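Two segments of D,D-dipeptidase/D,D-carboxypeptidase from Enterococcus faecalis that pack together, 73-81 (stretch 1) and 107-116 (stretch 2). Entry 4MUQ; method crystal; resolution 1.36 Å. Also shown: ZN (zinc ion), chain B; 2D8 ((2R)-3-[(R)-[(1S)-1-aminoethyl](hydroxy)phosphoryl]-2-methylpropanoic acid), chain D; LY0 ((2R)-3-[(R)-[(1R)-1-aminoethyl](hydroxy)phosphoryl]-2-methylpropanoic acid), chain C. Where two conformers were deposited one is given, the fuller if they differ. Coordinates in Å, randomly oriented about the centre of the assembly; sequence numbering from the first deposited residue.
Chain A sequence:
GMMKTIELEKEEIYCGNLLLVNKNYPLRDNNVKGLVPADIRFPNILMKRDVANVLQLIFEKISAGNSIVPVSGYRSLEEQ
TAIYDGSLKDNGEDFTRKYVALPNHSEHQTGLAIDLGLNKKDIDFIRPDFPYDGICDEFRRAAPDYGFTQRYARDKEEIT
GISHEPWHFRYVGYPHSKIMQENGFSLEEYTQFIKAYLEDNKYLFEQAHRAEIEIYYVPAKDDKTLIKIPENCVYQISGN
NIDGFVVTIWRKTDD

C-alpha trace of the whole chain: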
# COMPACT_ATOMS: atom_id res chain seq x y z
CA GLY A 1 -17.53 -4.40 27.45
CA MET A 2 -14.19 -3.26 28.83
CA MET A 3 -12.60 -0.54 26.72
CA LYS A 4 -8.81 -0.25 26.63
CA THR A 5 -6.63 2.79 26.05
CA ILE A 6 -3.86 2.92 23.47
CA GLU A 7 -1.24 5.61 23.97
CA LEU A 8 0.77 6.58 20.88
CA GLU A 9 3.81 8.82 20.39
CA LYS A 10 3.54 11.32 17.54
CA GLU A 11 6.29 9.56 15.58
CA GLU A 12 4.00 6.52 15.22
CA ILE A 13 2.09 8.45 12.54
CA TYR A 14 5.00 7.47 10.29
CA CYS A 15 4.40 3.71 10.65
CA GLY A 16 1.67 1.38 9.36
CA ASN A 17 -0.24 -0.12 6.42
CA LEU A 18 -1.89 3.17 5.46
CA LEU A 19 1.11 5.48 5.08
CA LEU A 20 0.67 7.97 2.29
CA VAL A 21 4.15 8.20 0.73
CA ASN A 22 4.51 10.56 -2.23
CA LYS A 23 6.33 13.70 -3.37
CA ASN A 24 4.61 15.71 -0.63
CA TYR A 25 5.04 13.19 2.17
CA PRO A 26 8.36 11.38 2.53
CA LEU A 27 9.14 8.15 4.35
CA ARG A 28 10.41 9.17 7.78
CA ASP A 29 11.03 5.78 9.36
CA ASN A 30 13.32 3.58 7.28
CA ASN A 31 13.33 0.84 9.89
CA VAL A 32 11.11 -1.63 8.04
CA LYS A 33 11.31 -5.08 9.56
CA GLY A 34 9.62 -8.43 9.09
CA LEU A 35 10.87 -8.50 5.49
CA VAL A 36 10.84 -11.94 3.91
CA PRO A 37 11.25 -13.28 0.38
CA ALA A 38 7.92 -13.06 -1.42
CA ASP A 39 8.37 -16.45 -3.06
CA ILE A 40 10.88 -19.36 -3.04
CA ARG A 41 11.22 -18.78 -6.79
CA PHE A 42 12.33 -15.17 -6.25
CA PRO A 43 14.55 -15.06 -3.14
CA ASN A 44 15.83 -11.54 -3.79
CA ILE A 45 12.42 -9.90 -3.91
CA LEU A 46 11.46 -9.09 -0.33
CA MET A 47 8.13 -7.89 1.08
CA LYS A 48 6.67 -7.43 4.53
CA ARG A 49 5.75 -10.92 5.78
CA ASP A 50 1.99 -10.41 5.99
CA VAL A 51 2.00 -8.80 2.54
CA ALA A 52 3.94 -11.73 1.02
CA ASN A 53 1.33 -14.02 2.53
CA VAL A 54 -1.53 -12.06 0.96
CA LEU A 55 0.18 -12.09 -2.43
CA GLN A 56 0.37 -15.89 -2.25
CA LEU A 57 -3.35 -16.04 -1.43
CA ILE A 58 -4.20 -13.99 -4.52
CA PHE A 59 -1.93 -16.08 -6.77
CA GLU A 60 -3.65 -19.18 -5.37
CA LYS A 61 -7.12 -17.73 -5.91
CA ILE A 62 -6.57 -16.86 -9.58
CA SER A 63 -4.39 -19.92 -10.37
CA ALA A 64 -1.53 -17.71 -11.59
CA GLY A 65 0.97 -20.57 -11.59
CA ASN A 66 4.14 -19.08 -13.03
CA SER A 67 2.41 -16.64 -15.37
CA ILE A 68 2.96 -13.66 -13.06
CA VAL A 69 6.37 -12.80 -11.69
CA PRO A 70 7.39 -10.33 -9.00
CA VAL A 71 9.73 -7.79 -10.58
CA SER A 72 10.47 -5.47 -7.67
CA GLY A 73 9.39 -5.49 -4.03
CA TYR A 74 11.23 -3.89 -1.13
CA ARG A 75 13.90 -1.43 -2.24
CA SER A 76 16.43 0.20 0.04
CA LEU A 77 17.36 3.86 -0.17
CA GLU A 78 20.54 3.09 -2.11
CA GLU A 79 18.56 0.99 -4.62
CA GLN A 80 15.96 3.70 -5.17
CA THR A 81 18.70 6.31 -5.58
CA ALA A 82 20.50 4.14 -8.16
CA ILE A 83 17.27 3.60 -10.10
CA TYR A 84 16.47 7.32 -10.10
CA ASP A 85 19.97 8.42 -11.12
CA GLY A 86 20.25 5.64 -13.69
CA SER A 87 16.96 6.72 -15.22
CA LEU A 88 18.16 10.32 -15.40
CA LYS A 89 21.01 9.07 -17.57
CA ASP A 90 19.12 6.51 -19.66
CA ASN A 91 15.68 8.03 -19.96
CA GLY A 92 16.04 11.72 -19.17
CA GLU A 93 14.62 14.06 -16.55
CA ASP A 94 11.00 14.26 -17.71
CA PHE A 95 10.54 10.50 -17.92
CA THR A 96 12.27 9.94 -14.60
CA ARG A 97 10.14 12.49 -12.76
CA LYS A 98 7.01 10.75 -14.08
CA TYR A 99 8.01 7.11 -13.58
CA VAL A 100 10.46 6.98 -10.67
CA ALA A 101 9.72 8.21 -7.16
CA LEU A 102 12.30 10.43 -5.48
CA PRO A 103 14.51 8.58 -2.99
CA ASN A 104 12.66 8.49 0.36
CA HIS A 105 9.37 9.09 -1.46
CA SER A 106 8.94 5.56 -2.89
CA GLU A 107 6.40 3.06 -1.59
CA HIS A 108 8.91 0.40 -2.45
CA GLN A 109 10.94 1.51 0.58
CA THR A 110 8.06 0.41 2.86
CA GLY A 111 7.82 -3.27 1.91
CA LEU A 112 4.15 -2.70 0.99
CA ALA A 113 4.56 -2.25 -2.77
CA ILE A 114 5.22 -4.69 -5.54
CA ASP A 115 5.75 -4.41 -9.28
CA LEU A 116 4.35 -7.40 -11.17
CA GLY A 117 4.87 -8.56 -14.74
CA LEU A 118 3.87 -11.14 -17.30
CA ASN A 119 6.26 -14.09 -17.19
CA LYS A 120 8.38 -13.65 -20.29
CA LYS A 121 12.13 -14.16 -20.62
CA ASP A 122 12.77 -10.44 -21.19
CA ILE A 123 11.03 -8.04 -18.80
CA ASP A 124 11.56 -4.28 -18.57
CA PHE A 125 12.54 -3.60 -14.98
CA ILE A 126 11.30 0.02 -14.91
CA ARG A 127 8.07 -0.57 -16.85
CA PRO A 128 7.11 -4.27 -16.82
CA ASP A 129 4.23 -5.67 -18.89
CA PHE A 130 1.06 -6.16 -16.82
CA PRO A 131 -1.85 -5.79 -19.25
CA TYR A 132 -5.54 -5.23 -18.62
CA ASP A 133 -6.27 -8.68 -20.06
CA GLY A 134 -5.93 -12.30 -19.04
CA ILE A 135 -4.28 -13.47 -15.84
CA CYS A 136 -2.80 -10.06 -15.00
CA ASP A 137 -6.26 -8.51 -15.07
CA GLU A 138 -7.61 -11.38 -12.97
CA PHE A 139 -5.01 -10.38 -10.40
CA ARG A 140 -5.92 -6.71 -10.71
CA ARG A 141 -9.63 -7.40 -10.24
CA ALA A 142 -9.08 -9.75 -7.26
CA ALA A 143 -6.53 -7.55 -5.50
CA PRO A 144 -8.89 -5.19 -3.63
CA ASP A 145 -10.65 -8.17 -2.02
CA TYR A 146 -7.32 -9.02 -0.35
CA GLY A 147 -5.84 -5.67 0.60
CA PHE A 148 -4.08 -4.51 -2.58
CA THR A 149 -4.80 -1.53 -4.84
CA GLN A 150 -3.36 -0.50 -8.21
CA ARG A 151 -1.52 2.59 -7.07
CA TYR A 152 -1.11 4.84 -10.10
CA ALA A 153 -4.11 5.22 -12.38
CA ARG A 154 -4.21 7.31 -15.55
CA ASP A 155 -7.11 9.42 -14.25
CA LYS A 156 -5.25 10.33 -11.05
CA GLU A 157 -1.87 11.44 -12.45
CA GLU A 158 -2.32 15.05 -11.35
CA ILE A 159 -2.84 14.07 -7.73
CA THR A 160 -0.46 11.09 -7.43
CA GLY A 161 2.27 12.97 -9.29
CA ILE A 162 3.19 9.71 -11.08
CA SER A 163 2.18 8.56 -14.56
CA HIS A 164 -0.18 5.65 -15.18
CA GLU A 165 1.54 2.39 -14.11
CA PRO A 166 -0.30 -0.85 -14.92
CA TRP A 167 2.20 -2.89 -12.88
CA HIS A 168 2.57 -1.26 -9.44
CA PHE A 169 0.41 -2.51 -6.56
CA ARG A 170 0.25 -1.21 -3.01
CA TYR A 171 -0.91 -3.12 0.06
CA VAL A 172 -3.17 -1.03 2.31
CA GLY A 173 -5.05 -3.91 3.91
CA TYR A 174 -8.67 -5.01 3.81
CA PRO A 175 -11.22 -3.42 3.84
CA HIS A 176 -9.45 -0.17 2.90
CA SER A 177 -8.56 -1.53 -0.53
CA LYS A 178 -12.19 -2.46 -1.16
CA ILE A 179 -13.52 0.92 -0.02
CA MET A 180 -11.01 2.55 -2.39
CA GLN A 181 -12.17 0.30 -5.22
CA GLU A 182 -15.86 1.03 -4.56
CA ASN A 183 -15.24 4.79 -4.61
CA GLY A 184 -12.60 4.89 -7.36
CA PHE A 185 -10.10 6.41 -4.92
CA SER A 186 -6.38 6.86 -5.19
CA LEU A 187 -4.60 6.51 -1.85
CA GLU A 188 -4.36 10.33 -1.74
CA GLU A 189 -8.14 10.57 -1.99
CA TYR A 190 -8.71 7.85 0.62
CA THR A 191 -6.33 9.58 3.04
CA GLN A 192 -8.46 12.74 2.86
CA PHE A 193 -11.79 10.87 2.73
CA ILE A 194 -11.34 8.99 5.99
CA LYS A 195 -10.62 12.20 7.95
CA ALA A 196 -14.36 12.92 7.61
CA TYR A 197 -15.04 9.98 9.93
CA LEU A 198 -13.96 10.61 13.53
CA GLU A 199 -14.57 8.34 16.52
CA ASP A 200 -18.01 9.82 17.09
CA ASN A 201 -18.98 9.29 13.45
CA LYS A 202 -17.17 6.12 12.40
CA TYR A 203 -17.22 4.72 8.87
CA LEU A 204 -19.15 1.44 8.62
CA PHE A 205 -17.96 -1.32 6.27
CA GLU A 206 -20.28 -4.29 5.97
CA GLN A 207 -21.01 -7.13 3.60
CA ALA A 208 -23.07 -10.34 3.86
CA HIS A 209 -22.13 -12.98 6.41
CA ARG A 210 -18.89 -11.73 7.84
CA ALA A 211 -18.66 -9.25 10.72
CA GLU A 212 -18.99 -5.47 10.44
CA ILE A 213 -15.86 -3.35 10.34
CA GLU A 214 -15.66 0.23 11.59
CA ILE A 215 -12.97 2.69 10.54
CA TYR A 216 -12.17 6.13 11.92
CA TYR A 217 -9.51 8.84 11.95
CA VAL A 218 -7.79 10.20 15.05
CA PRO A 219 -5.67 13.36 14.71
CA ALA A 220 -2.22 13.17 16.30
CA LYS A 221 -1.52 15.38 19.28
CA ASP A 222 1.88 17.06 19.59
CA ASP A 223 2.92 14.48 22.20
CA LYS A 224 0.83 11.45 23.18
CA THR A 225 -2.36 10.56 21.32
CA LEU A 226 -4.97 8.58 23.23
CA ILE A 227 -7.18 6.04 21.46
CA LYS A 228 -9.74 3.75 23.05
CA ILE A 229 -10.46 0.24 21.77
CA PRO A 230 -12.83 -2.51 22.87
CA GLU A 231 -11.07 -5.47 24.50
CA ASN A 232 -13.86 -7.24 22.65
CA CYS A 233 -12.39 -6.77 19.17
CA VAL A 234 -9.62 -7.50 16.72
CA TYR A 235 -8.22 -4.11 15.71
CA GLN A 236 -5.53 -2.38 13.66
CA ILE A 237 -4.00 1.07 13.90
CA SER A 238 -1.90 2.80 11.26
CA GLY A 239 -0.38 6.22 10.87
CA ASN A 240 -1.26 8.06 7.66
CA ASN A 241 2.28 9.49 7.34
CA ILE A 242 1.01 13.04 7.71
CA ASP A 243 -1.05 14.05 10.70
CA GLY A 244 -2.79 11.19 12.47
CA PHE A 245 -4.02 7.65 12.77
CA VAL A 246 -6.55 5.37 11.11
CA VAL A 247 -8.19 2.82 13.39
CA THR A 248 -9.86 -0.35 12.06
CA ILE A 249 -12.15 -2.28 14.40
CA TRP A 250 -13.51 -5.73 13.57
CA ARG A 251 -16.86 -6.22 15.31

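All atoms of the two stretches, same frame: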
# COMPACT_ATOMS: atom_id res chain seq x y z
N GLY A 73 10.12 -5.63 -5.28
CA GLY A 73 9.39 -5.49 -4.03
C GLY A 73 10.03 -4.43 -3.15
O GLY A 73 10.06 -3.26 -3.52
N TYR A 74 10.51 -4.83 -1.98
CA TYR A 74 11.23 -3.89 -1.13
C TYR A 74 12.46 -3.36 -1.86
O TYR A 74 13.21 -4.12 -2.46
CB TYR A 74 11.66 -4.55 0.17
CG TYR A 74 12.51 -3.63 1.01
CD1 TYR A 74 11.93 -2.59 1.72
CD2 TYR A 74 13.89 -3.76 1.04
CE1 TYR A 74 12.69 -1.72 2.48
CE2 TYR A 74 14.67 -2.88 1.80
CZ TYR A 74 14.05 -1.87 2.50
OH TYR A 74 14.80 -0.99 3.25
N ARG A 75 12.65 -2.04 -1.78
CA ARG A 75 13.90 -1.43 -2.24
C ARG A 75 14.44 -0.55 -1.13
O ARG A 75 13.68 0.18 -0.47
CB ARG A 75 13.69 -0.62 -3.52
CG ARG A 75 13.11 -1.46 -4.63
CD ARG A 75 13.29 -0.89 -6.02
NE ARG A 75 12.58 0.37 -6.23
CZ ARG A 75 11.55 0.53 -7.07
NH1 ARG A 75 11.03 -0.48 -7.77
NH2 ARG A 75 11.01 1.73 -7.20
N SER A 76 15.74 -0.65 -0.91
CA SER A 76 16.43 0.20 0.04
C SER A 76 16.63 1.58 -0.55
O SER A 76 16.44 1.81 -1.75
CB SER A 76 17.80 -0.39 0.33
OG SER A 76 18.60 -0.38 -0.85
N LEU A 77 17.08 2.51 0.29
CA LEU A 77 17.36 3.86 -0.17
C LEU A 77 18.43 3.90 -1.26
O LEU A 77 18.29 4.60 -2.26
CB LEU A 77 17.79 4.72 1.01
CG LEU A 77 18.22 6.14 0.65
CD1 LEU A 77 17.06 6.93 0.06
CD2 LEU A 77 18.77 6.84 1.88
N GLU A 78 19.51 3.13 -1.08
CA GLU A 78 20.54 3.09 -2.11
C GLU A 78 20.01 2.56 -3.44
O GLU A 78 20.36 3.08 -4.50
CB GLU A 78 21.80 2.34 -1.65
CG GLU A 78 21.70 0.81 -1.56
CD GLU A 78 21.94 0.09 -2.90
OE1 GLU A 78 21.67 -1.13 -2.95
OE2 GLU A 78 22.40 0.72 -3.88
N GLU A 79 19.16 1.53 -3.40
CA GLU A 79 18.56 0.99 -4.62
C GLU A 79 17.69 2.03 -5.33
O GLU A 79 17.75 2.20 -6.55
CB GLU A 79 17.67 -0.20 -4.28
CG GLU A 79 18.39 -1.44 -3.84
CD GLU A 79 17.40 -2.52 -3.50
OE1 GLU A 79 17.22 -2.82 -2.31
OE2 GLU A 79 16.77 -3.05 -4.44
N GLN A 80 16.84 2.72 -4.56
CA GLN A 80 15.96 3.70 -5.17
C GLN A 80 16.76 4.86 -5.78
O GLN A 80 16.42 5.37 -6.86
CB GLN A 80 14.97 4.22 -4.12
CG GLN A 80 13.92 5.17 -4.69
CD GLN A 80 12.92 4.45 -5.58
OE1 GLN A 80 12.77 3.22 -5.50
NE2 GLN A 80 12.22 5.20 -6.42
N THR A 81 17.83 5.25 -5.10
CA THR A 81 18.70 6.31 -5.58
C THR A 81 19.37 5.89 -6.89
O THR A 81 19.42 6.67 -7.87
CB THR A 81 19.77 6.65 -4.53
OG1 THR A 81 19.10 7.04 -3.31
CG2 THR A 81 20.64 7.80 -4.96
N GLU A 107 7.07 4.13 -2.32
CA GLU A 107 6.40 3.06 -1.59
C GLU A 107 7.20 1.80 -1.54
O GLU A 107 6.98 0.96 -0.67
CB GLU A 107 5.09 2.67 -2.26
CG GLU A 107 4.07 3.75 -2.31
CD GLU A 107 2.72 3.22 -2.72
OE1 GLU A 107 2.64 2.35 -3.63
OE2 GLU A 107 1.76 3.70 -2.12
N HIS A 108 8.12 1.62 -2.49
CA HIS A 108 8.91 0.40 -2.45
C HIS A 108 9.80 0.32 -1.20
O HIS A 108 10.17 -0.77 -0.77
CB HIS A 108 9.75 0.21 -3.73
CG HIS A 108 8.94 -0.23 -4.89
ND1 HIS A 108 8.70 -1.57 -5.17
CD2 HIS A 108 8.28 0.47 -5.84
CE1 HIS A 108 7.95 -1.66 -6.25
NE2 HIS A 108 7.68 -0.43 -6.68
N GLN A 109 10.12 1.47 -0.63
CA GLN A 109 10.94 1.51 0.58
C GLN A 109 10.16 1.12 1.84
O GLN A 109 10.73 1.07 2.91
CB GLN A 109 11.59 2.90 0.76
CG GLN A 109 12.59 3.25 -0.35
CD GLN A 109 13.10 4.66 -0.23
OE1 GLN A 109 12.78 5.51 -1.07
NE2 GLN A 109 13.87 4.94 0.82
N THR A 110 8.87 0.81 1.70
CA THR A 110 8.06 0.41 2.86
C THR A 110 7.87 -1.10 2.99
O THR A 110 7.42 -1.58 4.02
CB THR A 110 6.62 1.00 2.83
OG1 THR A 110 5.90 0.43 1.73
CG2 THR A 110 6.62 2.53 2.73
N GLY A 111 8.15 -1.84 1.93
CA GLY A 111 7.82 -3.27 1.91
C GLY A 111 6.37 -3.57 1.61
O GLY A 111 5.97 -4.74 1.67
N LEU A 112 5.58 -2.55 1.28
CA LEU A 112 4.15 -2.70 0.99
C LEU A 112 3.82 -2.66 -0.49
O LEU A 112 2.68 -2.86 -0.87
CB LEU A 112 3.37 -1.58 1.69
CG LEU A 112 3.51 -1.50 3.22
CD1 LEU A 112 2.80 -0.25 3.74
CD2 LEU A 112 2.97 -2.75 3.93
N ALA A 113 4.82 -2.40 -1.34
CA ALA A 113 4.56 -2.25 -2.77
C ALA A 113 5.29 -3.29 -3.58
O ALA A 113 6.40 -3.68 -3.27
CB ALA A 113 4.96 -0.85 -3.23
N ILE A 114 4.63 -3.72 -4.65
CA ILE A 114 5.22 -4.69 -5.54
C ILE A 114 4.91 -4.34 -6.98
O ILE A 114 3.80 -3.92 -7.32
CB ILE A 114 4.76 -6.13 -5.18
CG1 ILE A 114 5.55 -7.15 -5.99
CG2 ILE A 114 3.26 -6.30 -5.34
CD1 ILE A 114 5.89 -8.41 -5.24
N ASP A 115 5.92 -4.50 -7.84
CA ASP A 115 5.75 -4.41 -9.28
C ASP A 115 5.64 -5.83 -9.81
O ASP A 115 6.49 -6.68 -9.51
CB ASP A 115 6.94 -3.67 -9.92
CG ASP A 115 7.03 -2.21 -9.49
OD1 ASP A 115 6.01 -1.66 -9.10
OD2 ASP A 115 8.10 -1.57 -9.49
N LEU A 116 4.60 -6.08 -10.60
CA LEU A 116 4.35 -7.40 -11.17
C LEU A 116 4.44 -7.36 -12.70
O LEU A 116 4.19 -6.32 -13.32
CB LEU A 116 2.95 -7.88 -10.78
CG LEU A 116 2.70 -7.97 -9.28
CD1 LEU A 116 1.24 -8.29 -9.03
CD2 LEU A 116 3.58 -9.04 -8.65
ZN ZN B . 6.72 0.03 -8.40
C4 2D8 D . 7.79 3.81 -9.71
C5 2D8 D . 7.36 4.18 -8.33
C6 2D8 D . 8.56 4.19 -7.40
C7 2D8 D . 6.66 5.52 -8.39
N1 2D8 D . 9.20 0.47 -11.76
P 2D8 D . 8.02 2.04 -9.98
C1 2D8 D . 10.44 2.41 -10.95
C2 2D8 D . 9.12 1.83 -11.42
O31 2D8 D . 8.67 1.44 -8.70
O32 2D8 D . 6.70 1.24 -10.23
O61 2D8 D . 8.36 3.88 -6.23
O62 2D8 D . 9.65 4.55 -7.82
P LY0 C . 8.03 2.03 -9.98
C1 LY0 C . 10.45 2.43 -10.92
N1 LY0 C . 8.74 2.42 -12.52
C2 LY0 C . 9.17 1.74 -11.36
C4 LY0 C . 7.80 3.81 -9.72
C5 LY0 C . 7.36 4.18 -8.33
C6 LY0 C . 8.56 4.19 -7.40
C7 LY0 C . 6.66 5.52 -8.39
O31 LY0 C . 8.65 1.44 -8.69
O32 LY0 C . 6.70 1.25 -10.23
O61 LY0 C . 8.36 3.88 -6.24
O62 LY0 C . 9.65 4.55 -7.82
O HOH W 1 13.11 1.37 4.19

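The contact centres on His108, which serves the zinc with one ring nitrogen and stretch 1 with the other. His108 NE2 lies 2.0 Å from ZN, and His108 ND1 donates a 2.7 Å hydrogen bond to Gly73 O; Gly73 O lies near the plane of the ring, so this bond and the zinc bond together help hold the imidazole in place. Asp115, on the strand that begins at Ala113, completes the share of this contact in the metal site, its OD1 2.0 Å and its OD2 2.4 Å from ZN. The backbones are tied directly by Arg75 N, which donates to His108 O at 3.0 Å. The same carbonyl receives a CA-H...O contact, Tyr74 CA to His108 O at 3.3 Å, and two more extend the backbone approach: Gly73 CA to Ala113 O at 3.6 Å and Gln109 CA to Arg75 O at 3.2 Å. Arg75 O has no conventional hydrogen-bond partner.

The guanidinium of Arg75 lies flat on the His108 ring, centres 3.7 Å apart and planes at 19°, leaving its edge free for polar partners. Arg75 NE and NH2 each donate to Gln80 OE1 at 2.9 Å, while NH2 also reaches O31 of the phosphinate ligand, modelled as 2D8 and LY0, at 2.8 Å. Gln80 NE2 holds O62 of either form at 3.0 Å, so stretch 1 grips the ligand at two points.

Farther out, the Tyr74 ring meets stretch 2 edge-on, with CE1 3.4 Å from Gln109 O and CD1 3.9 Å from Gly111 N. Water 1 closes the gap, donating to Gln109 O at 2.7 Å and accepting from Tyr74 OH at 3.1 Å. The Gln109 side chain packs against the start of the helix, its NE2 3.8 Å from Leu77 CD1 and its OE1 3.8 Å from Gln80 CG. Ser76 caps that helix, OG accepting from Glu79 N at 3.2 Å.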